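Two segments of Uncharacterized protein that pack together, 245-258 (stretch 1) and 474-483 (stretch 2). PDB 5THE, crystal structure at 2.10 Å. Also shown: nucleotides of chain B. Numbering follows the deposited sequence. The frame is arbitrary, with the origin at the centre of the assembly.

Stretch 1 (245-258) SNHSLSIENNKLLI
Stretch 2, residues 474-483: NLCYIFGRST

The NE2/CE1 end of the His-247 imidazole faces three main-chain carbonyls of the other stretch. NE2 gives a weak, bent hydrogen bond to Tyr-477 O (3.0 Å, 122°), while CE1 lies 3.4 Å from Phe-479 O and 3.1 Å from Ser-482 O. Water 1 joins His-247 NE2 (2.9 Å) and donates to Phe-479 O (2.8 Å). The p rotamer (chi1 63°, chi2 -80°) brings the ring there although its CA-to-CB bond points sideways. The type I turn from Phe-479 to Ser-482 supplies two of these carbonyls; Tyr-477 O precedes it. Arg-481 NE and NH2 bond OP1 of A4 (2.7 and 2.8 Å).

The backbones run antiparallel, with CA atoms of Asn-246 and Gly-480 6.2 Å apart and those of Ser-248 and Ile-478 5.6 Å. Asn-246 (m) points toward the turn; its amide ND2 suits Gly-480 O, a carbonyl acceptor (2.7 Å, 157°).

In extended Ser-248 and Leu-249, buried Leu-249 (m, t) packs its branched apolar end on Ile-478 CG2 (from CG, 3.5 Å), Tyr-477 CB (from CD2, 3.8 Å) and Asn-474 CB (from CD1, 3.7 Å). Ser-250 OG caps the following helix, accepting from Asn-253 N (3.1 Å). Asn-474 (m) points toward stretch 1; its ND2 donates to water 3 (2.8 Å) and weakly to water 2 (2.8 Å), which reach Asn-253 O (2.6 Å) and ND2 (3.1 Å) respectively. Leu-257 CD1 packs on Leu-475 CD2 (3.9 Å).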

ATOM      1  N   SER A 245       2.242  -2.961  13.809  1.00 26.57           N
ATOM      2  CA  SER A 245       1.906  -1.599  13.437  1.00 29.95           C
ATOM      3  C   SER A 245       3.176  -0.794  13.606  1.00 23.78           C
ATOM      4  O   SER A 245       3.837  -0.900  14.642  1.00 27.07           O
ATOM      5  CB  SER A 245       0.787  -1.009  14.318  1.00 22.11           C
ATOM      6  OG  SER A 245      -0.366  -1.813  14.255  1.00 34.17           O
ATOM      7  N   ASN A 246       3.532  -0.019  12.589  1.00 18.37           N
ATOM      8  CA  ASN A 246       4.699   0.845  12.725  1.00 21.40           C
ATOM      9  C   ASN A 246       4.281   2.199  13.277  1.00 24.27           C
ATOM     10  O   ASN A 246       4.363   2.436  14.488  1.00 28.32           O
ATOM     11  CB  ASN A 246       5.409   0.958  11.383  1.00 22.99           C
ATOM     12  CG  ASN A 246       5.893  -0.386  10.906  1.00 26.05           C
ATOM     13  OD1 ASN A 246       6.194  -1.243  11.725  1.00 28.67           O
ATOM     14  ND2 ASN A 246       5.945  -0.592   9.586  1.00 21.95           N
ATOM     15  N   HIS A 247       3.821   3.086  12.409  1.00 24.77           N
ATOM     16  CA  HIS A 247       3.175   4.311  12.835  1.00 22.38           C
ATOM     17  C   HIS A 247       1.716   4.262  12.426  1.00 23.36           C
ATOM     18  O   HIS A 247       1.299   3.439  11.609  1.00 26.59           O
ATOM     19  CB  HIS A 247       3.854   5.542  12.221  1.00 23.39           C
ATOM     20  CG  HIS A 247       3.766   5.588  10.725  1.00 21.66           C
ATOM     21  ND1 HIS A 247       4.608   4.862   9.902  1.00 22.86           N
ATOM     22  CD2 HIS A 247       2.927   6.265   9.904  1.00 24.36           C
ATOM     23  CE1 HIS A 247       4.305   5.108   8.641  1.00 19.99           C
ATOM     24  NE2 HIS A 247       3.286   5.953   8.611  1.00 20.00           N
ATOM     25  N   SER A 248       0.938   5.162  13.011  1.00 24.46           N
ATOM     26  CA  SER A 248      -0.452   5.339  12.651  1.00 23.95           C
ATOM     27  C   SER A 248      -0.748   6.820  12.774  1.00 24.28           C
ATOM     28  O   SER A 248       0.154   7.637  12.989  1.00 21.39           O
ATOM     29  CB  SER A 248      -1.376   4.492  13.538  1.00 24.10           C
ATOM     30  OG  SER A 248      -1.571   5.095  14.821  1.00 24.61           O
ATOM     31  N   LEU A 249      -2.019   7.164  12.648  1.00 23.54           N
ATOM     32  CA  LEU A 249      -2.477   8.494  13.019  1.00 25.60           C
ATOM     33  C   LEU A 249      -2.934   8.479  14.473  1.00 26.12           C
ATOM     34  O   LEU A 249      -3.212   7.425  15.054  1.00 21.35           O
ATOM     35  CB  LEU A 249      -3.621   8.943  12.108  1.00 24.08           C
ATOM     36  CG  LEU A 249      -3.311   8.894  10.617  1.00 29.07           C
ATOM     37  CD1 LEU A 249      -4.454   9.533   9.839  1.00 29.17           C
ATOM     38  CD2 LEU A 249      -1.982   9.599  10.348  1.00 34.44           C
ATOM     39  N   SER A 250      -3.019   9.661  15.059  1.00 24.01           N
ATOM     40  CA  SER A 250      -3.507   9.755  16.429  1.00 28.68           C
ATOM     41  C   SER A 250      -4.956   9.293  16.512  1.00 32.79           C
ATOM     42  O   SER A 250      -5.682   9.240  15.517  1.00 24.67           O
ATOM     43  CB  SER A 250      -3.411  11.188  16.948  1.00 24.81           C
ATOM     44  OG  SER A 250      -4.383  12.000  16.304  1.00 26.72           O
ATOM     45  N   ILE A 251      -5.365   8.962  17.739  1.00 27.70           N
ATOM     46  CA  ILE A 251      -6.755   8.613  18.026  1.00 27.99           C
ATOM     47  C   ILE A 251      -7.697   9.722  17.571  1.00 30.81           C
ATOM     48  O   ILE A 251      -8.742   9.462  16.964  1.00 30.60           O
ATOM     49  CB  ILE A 251      -6.920   8.314  19.527  1.00 36.02           C
ATOM     50  CG1 ILE A 251      -6.354   6.924  19.839  1.00 41.77           C
ATOM     51  CG2 ILE A 251      -8.395   8.486  19.972  1.00 32.05           C
ATOM     52  CD1 ILE A 251      -6.482   6.509  21.291  1.00 49.80           C
ATOM     53  N   GLU A 252      -7.355  10.975  17.881  1.00 30.86           N
ATOM     54  CA  GLU A 252      -8.185  12.099  17.456  1.00 31.99           C
ATOM     55  C   GLU A 252      -8.388  12.089  15.943  1.00 32.57           C
ATOM     56  O   GLU A 252      -9.515  12.227  15.457  1.00 32.34           O
ATOM     57  CB  GLU A 252      -7.545  13.411  17.918  1.00 31.73           C
ATOM     58  CG  GLU A 252      -8.421  14.644  17.817  1.00 41.76           C
ATOM     59  CD  GLU A 252      -9.793  14.473  18.465  1.00 55.13           C
ATOM     60  OE1 GLU A 252     -10.764  15.063  17.948  1.00 64.09           O
ATOM     61  OE2 GLU A 252      -9.916  13.754  19.481  1.00 53.17           O
ATOM     62  N   ASN A 253      -7.305  11.897  15.183  1.00 25.85           N
ATOM     63  CA  ASN A 253      -7.408  11.864  13.727  1.00 22.43           C
ATOM     64  C   ASN A 253      -8.215  10.660  13.241  1.00 26.68           C
ATOM     65  O   ASN A 253      -8.980  10.769  12.274  1.00 28.91           O
ATOM     66  CB  ASN A 253      -6.009  11.847  13.103  1.00 25.06           C
ATOM     67  CG  ASN A 253      -5.277  13.168  13.255  1.00 28.23           C
ATOM     68  OD1 ASN A 253      -4.240  13.237  13.901  1.00 30.29           O
ATOM     69  ND2 ASN A 253      -5.806  14.218  12.635  1.00 26.96           N
ATOM     70  N   ASN A 254      -8.075   9.508  13.896  1.00 26.19           N
ATOM     71  CA  ASN A 254      -8.796   8.327  13.422  1.00 27.49           C
ATOM     72  C   ASN A 254     -10.307   8.457  13.582  1.00 27.93           C
ATOM     73  O   ASN A 254     -11.050   7.743  12.896  1.00 31.91           O
ATOM     74  CB  ASN A 254      -8.297   7.073  14.143  1.00 22.17           C
ATOM     75  CG  ASN A 254      -6.912   6.657  13.700  1.00 26.28           C
ATOM     76  OD1 ASN A 254      -6.526   6.866  12.544  1.00 30.29           O
ATOM     77  ND2 ASN A 254      -6.154   6.057  14.614  1.00 23.03           N
ATOM     78  N   LYS A 255     -10.775   9.348  14.460  1.00 27.80           N
ATOM     79  CA  LYS A 255     -12.214   9.563  14.615  1.00 28.39           C
ATOM     80  C   LYS A 255     -12.864   9.927  13.289  1.00 28.39           C
ATOM     81  O   LYS A 255     -14.020   9.565  13.037  1.00 31.69           O
ATOM     82  CB  LYS A 255     -12.477  10.666  15.648  1.00 32.10           C
ATOM     83  CG  LYS A 255     -12.130  10.259  17.064  1.00 38.27           C
ATOM     84  CD  LYS A 255     -12.303  11.397  18.029  1.00 45.00           C
ATOM     85  CE  LYS A 255     -12.062  10.932  19.456  1.00 46.06           C
ATOM     86  NZ  LYS A 255     -11.873  12.094  20.368  1.00 48.69           N
ATOM     87  N   LEU A 256     -12.126  10.623  12.427  1.00 24.87           N
ATOM     88  CA  LEU A 256     -12.630  10.960  11.106  1.00 26.12           C
ATOM     89  C   LEU A 256     -13.105   9.729  10.353  1.00 29.35           C
ATOM     90  O   LEU A 256     -14.033   9.811   9.544  1.00 27.48           O
ATOM     91  CB  LEU A 256     -11.533  11.667  10.318  1.00 32.16           C
ATOM     92  CG  LEU A 256     -12.012  12.620   9.234  1.00 42.67           C
ATOM     93  CD1 LEU A 256     -12.716  13.821   9.849  1.00 40.78           C
ATOM     94  CD2 LEU A 256     -10.820  13.045   8.401  1.00 46.18           C
ATOM     95  N   LEU A 257     -12.485   8.579  10.600  1.00 25.80           N
ATOM     96  CA  LEU A 257     -12.827   7.357   9.888  1.00 22.86           C
ATOM     97  C   LEU A 257     -13.629   6.395  10.752  1.00 28.91           C
ATOM     98  O   LEU A 257     -13.616   5.185  10.503  1.00 30.77           O
ATOM     99  CB  LEU A 257     -11.554   6.691   9.363  1.00 25.36           C
ATOM    100  CG  LEU A 257     -10.956   7.377   8.122  1.00 28.91           C
ATOM    101  CD1 LEU A 257      -9.567   6.862   7.816  1.00 31.09           C
ATOM    102  CD2 LEU A 257     -11.882   7.156   6.936  1.00 30.96           C
ATOM    103  N   ILE A 258     -14.325   6.904  11.767  1.00 29.10           N
ATOM    104  CA  ILE A 258     -15.172   6.086  12.627  1.00 30.58           C
ATOM    105  C   ILE A 258     -16.609   6.567  12.489  1.00 32.48           C
ATOM    106  O   ILE A 258     -16.889   7.768  12.591  1.00 28.65           O
ATOM    107  CB  ILE A 258     -14.697   6.118  14.091  1.00 30.21           C
ATOM    108  CG1 ILE A 258     -13.335   5.410  14.191  1.00 27.52           C
ATOM    109  CG2 ILE A 258     -15.716   5.440  15.029  1.00 26.02           C
ATOM    110  CD1 ILE A 258     -12.754   5.410  15.578  1.00 34.51           C
ATOM    111  N   ASN A 474      -5.144  12.609   5.019  1.00 23.41           N
ATOM    112  CA  ASN A 474      -4.738  11.840   6.195  1.00 23.17           C
ATOM    113  C   ASN A 474      -4.265  10.444   5.814  1.00 28.07           C
ATOM    114  O   ASN A 474      -3.280   9.934   6.367  1.00 22.54           O
ATOM    115  CB  ASN A 474      -5.898  11.721   7.193  1.00 30.33           C
ATOM    116  CG  ASN A 474      -6.076  12.964   8.036  1.00 31.94           C
ATOM    117  OD1 ASN A 474      -5.424  13.978   7.813  1.00 30.40           O
ATOM    118  ND2 ASN A 474      -6.968  12.887   9.004  1.00 39.59           N
ATOM    119  N   LEU A 475      -4.970   9.800   4.890  1.00 23.96           N
ATOM    120  CA  LEU A 475      -4.613   8.434   4.549  1.00 23.29           C
ATOM    121  C   LEU A 475      -3.267   8.341   3.844  1.00 20.70           C
ATOM    122  O   LEU A 475      -2.733   7.238   3.715  1.00 21.85           O
ATOM    123  CB  LEU A 475      -5.708   7.811   3.694  1.00 24.75           C
ATOM    124  CG  LEU A 475      -6.945   7.360   4.464  1.00 22.20           C
ATOM    125  CD1 LEU A 475      -8.029   6.940   3.503  1.00 21.45           C
ATOM    126  CD2 LEU A 475      -6.568   6.223   5.371  1.00 27.58           C
ATOM    127  N   CYS A 476      -2.713   9.468   3.399  1.00 22.61           N
ATOM    128  CA  CYS A 476      -1.372   9.497   2.829  1.00 21.78           C
ATOM    129  C   CYS A 476      -0.284   9.368   3.883  1.00 24.71           C
ATOM    130  O   CYS A 476       0.857   9.059   3.534  1.00 26.85           O
ATOM    131  CB  CYS A 476      -1.187  10.787   2.031  1.00 18.81           C
ATOM    132  SG  CYS A 476      -2.221  10.814   0.532  1.00 21.56           S
ATOM    133  N   TYR A 477      -0.617   9.548   5.154  1.00 24.74           N
ATOM    134  CA  TYR A 477       0.355   9.512   6.231  1.00 20.57           C
ATOM    135  C   TYR A 477       0.454   8.153   6.914  1.00 22.26           C
ATOM    136  O   TYR A 477       1.204   8.025   7.878  1.00 28.21           O
ATOM    137  CB  TYR A 477       0.017  10.590   7.274  1.00 22.83           C
ATOM    138  CG  TYR A 477       0.323  11.999   6.823  1.00 23.72           C
ATOM    139  CD1 TYR A 477      -0.426  12.611   5.807  1.00 21.00           C
ATOM    140  CD2 TYR A 477       1.361  12.721   7.402  1.00 23.59           C
ATOM    141  CE1 TYR A 477      -0.152  13.899   5.395  1.00 22.22           C
ATOM    142  CE2 TYR A 477       1.644  14.015   6.997  1.00 19.96           C
ATOM    143  CZ  TYR A 477       0.880  14.592   5.997  1.00 25.07           C
ATOM    144  OH  TYR A 477       1.169  15.862   5.597  1.00 25.68           O
ATOM    145  N   ILE A 478      -0.268   7.131   6.450  1.00 23.43           N
ATOM    146  CA  ILE A 478      -0.143   5.832   7.096  1.00 26.42           C
ATOM    147  C   ILE A 478       0.240   4.757   6.089  1.00 24.49           C
ATOM    148  O   ILE A 478      -0.266   3.633   6.139  1.00 31.43           O
ATOM    149  CB  ILE A 478      -1.427   5.441   7.849  1.00 35.73           C
ATOM    150  CG1 ILE A 478      -2.655   5.615   6.972  1.00 39.94           C
ATOM    151  CG2 ILE A 478      -1.567   6.257   9.123  1.00 47.43           C
ATOM    152  CD1 ILE A 478      -3.915   5.318   7.702  1.00 46.78           C
ATOM    153  N   PHE A 479       1.127   5.086   5.165  1.00 21.20           N
ATOM    154  CA  PHE A 479       1.743   4.059   4.333  1.00 21.40           C
ATOM    155  C   PHE A 479       2.858   3.421   5.157  1.00 19.35           C
ATOM    156  O   PHE A 479       3.900   4.041   5.397  1.00 27.27           O
ATOM    157  CB  PHE A 479       2.251   4.676   3.039  1.00 18.30           C
ATOM    158  CG  PHE A 479       2.807   3.685   2.072  1.00 24.38           C
ATOM    159  CD1 PHE A 479       1.991   2.725   1.491  1.00 23.49           C
ATOM    160  CD2 PHE A 479       4.144   3.733   1.711  1.00 24.88           C
ATOM    161  CE1 PHE A 479       2.499   1.834   0.569  1.00 24.64           C
ATOM    162  CE2 PHE A 479       4.662   2.837   0.802  1.00 22.89           C
ATOM    163  CZ  PHE A 479       3.843   1.880   0.228  1.00 21.54           C
ATOM    164  N   GLY A 480       2.632   2.197   5.620  1.00 20.97           N
ATOM    165  CA  GLY A 480       3.402   1.670   6.734  1.00 18.87           C
ATOM    166  C   GLY A 480       4.853   1.325   6.437  1.00 20.65           C
ATOM    167  O   GLY A 480       5.584   1.010   7.383  1.00 22.47           O
ATOM    168  N   ARG A 481       5.301   1.372   5.179  1.00 22.04           N
ATOM    169  CA  ARG A 481       6.711   1.105   4.903  1.00 25.37           C
ATOM    170  C   ARG A 481       7.524   2.359   4.585  1.00 26.20           C
ATOM    171  O   ARG A 481       8.687   2.249   4.184  1.00 18.35           O
ATOM    172  CB  ARG A 481       6.856   0.068   3.781  1.00 23.93           C
ATOM    173  CG  ARG A 481       6.690   0.579   2.361  1.00 21.13           C
ATOM    174  CD  ARG A 481       6.899  -0.542   1.342  1.00 18.46           C
ATOM    175  NE  ARG A 481       6.838  -0.033  -0.023  1.00 23.25           N
ATOM    176  CZ  ARG A 481       6.770  -0.786  -1.118  1.00 22.92           C
ATOM    177  NH1 ARG A 481       6.734  -2.114  -1.035  1.00 23.24           N
ATOM    178  NH2 ARG A 481       6.735  -0.201  -2.304  1.00 21.33           N
ATOM    179  N   SER A 482       6.977   3.551   4.800  1.00 22.35           N
ATOM    180  CA  SER A 482       7.764   4.757   4.619  1.00 19.54           C
ATOM    181  C   SER A 482       7.552   5.674   5.810  1.00 25.64           C
ATOM    182  O   SER A 482       6.559   5.567   6.531  1.00 29.09           O
ATOM    183  CB  SER A 482       7.407   5.478   3.311  1.00 26.39           C
ATOM    184  OG  SER A 482       6.176   6.163   3.439  1.00 38.86           O
ATOM    185  N   THR A 483       8.522   6.563   6.028  1.00 22.77           N
ATOM    186  CA  THR A 483       8.413   7.600   7.056  1.00 24.20           C
ATOM    187  C   THR A 483       8.033   8.929   6.430  1.00 24.03           C
ATOM    188  O   THR A 483       8.492   9.998   6.837  1.00 19.39           O
ATOM    189  CB  THR A 483       9.718   7.706   7.838  1.00 25.98           C
ATOM    190  OG1 THR A 483      10.812   7.926   6.931  1.00 23.41           O
ATOM    191  CG2 THR A 483       9.965   6.400   8.591  1.00 19.94           C
TER
ATOM    192  P     A B   4       8.391   3.250  -1.389  1.00 23.34           P
ATOM    193  OP1   A B   4       7.194   2.376  -1.286  1.00 26.22           O
ATOM    194  OP2   A B   4       9.451   3.000  -2.373  1.00 26.53           O
ATOM    195  O5'   A B   4       7.890   4.750  -1.565  1.00 25.45           O
ATOM    196  C5'   A B   4       7.155   5.372  -0.527  1.00 22.47           C
ATOM    197  C4'   A B   4       7.678   6.746  -0.215  1.00 19.97           C
ATOM    198  O4'   A B   4       9.034   6.668   0.277  1.00 23.30           O
ATOM    199  C3'   A B   4       7.757   7.711  -1.381  1.00 21.09           C
ATOM    200  O3'   A B   4       6.493   8.275  -1.660  1.00 22.41           O
ATOM    201  C2'   A B   4       8.794   8.717  -0.892  1.00 24.34           C
ATOM    202  O2'   A B   4       8.217   9.604   0.061  1.00 25.47           O
ATOM    203  C1'   A B   4       9.764   7.791  -0.146  1.00 27.65           C
ATOM    204  N9    A B   4      10.836   7.301  -1.020  1.00 32.26           N
ATOM    205  C8    A B   4      10.735   6.320  -1.974  1.00 35.12           C
ATOM    206  N7    A B   4      11.856   6.080  -2.607  1.00 36.67           N
ATOM    207  C5    A B   4      12.747   6.960  -2.020  1.00 37.94           C
ATOM    208  C6    A B   4      14.099   7.171  -2.258  1.00 44.42           C
ATOM    209  N6    A B   4      14.757   6.477  -3.193  1.00 48.21           N
ATOM    210  N1    A B   4      14.720   8.108  -1.504  1.00 54.27           N
ATOM    211  C2    A B   4      14.004   8.773  -0.572  1.00 56.16           C
ATOM    212  N3    A B   4      12.713   8.654  -0.248  1.00 43.10           N
ATOM    213  C4    A B   4      12.142   7.723  -1.033  1.00 41.80           C
ATOM    214  P     A B   3      11.468  -1.170  -0.759  1.00 23.50           P
ATOM    215  OP1   A B   3      10.178  -1.925  -0.742  1.00 27.49           O
ATOM    216  OP2   A B   3      12.303  -1.125  -1.996  1.00 22.67           O
ATOM    217  O5'   A B   3      11.234   0.328  -0.260  1.00 24.31           O
ATOM    218  C5'   A B   3      10.469   0.574   0.909  1.00 23.69           C
ATOM    219  C4'   A B   3      10.609   1.998   1.368  1.00 25.00           C
ATOM    220  O4'   A B   3      11.956   2.263   1.837  1.00 26.09           O
ATOM    221  C3'   A B   3      10.379   3.058   0.308  1.00 24.04           C
ATOM    222  O3'   A B   3       9.009   3.273   0.086  1.00 26.15           O
ATOM    223  C2'   A B   3      11.088   4.263   0.902  1.00 25.10           C
ATOM    224  O2'   A B   3      10.290   4.855   1.921  1.00 25.57           O
ATOM    225  C1'   A B   3      12.308   3.597   1.543  1.00 25.12           C
ATOM    226  N9    A B   3      13.401   3.570   0.572  1.00 28.26           N
ATOM    227  C8    A B   3      13.573   2.685  -0.471  1.00 25.37           C
ATOM    228  N7    A B   3      14.624   2.965  -1.204  1.00 32.29           N
ATOM    229  C5    A B   3      15.156   4.090  -0.602  1.00 28.78           C
ATOM    230  C6    A B   3      16.270   4.852  -0.930  1.00 39.47           C
ATOM    231  N6    A B   3      17.058   4.542  -1.975  1.00 46.28           N
ATOM    232  N1    A B   3      16.527   5.914  -0.137  1.00 45.71           N
ATOM    233  C2    A B   3      15.701   6.176   0.897  1.00 47.56           C
ATOM    234  N3    A B   3      14.601   5.533   1.305  1.00 31.83           N
ATOM    235  C4    A B   3      14.399   4.490   0.487  1.00 34.41           C
HETATM  236  O   HOH W   1       3.410   6.809   5.802  1.00 26.79           O
HETATM  237  O   HOH W   2      -8.457  13.814  11.134  1.00 36.12           O
HETATM  238  O   HOH W   3      -8.136  10.416   9.810  1.00 42.34           O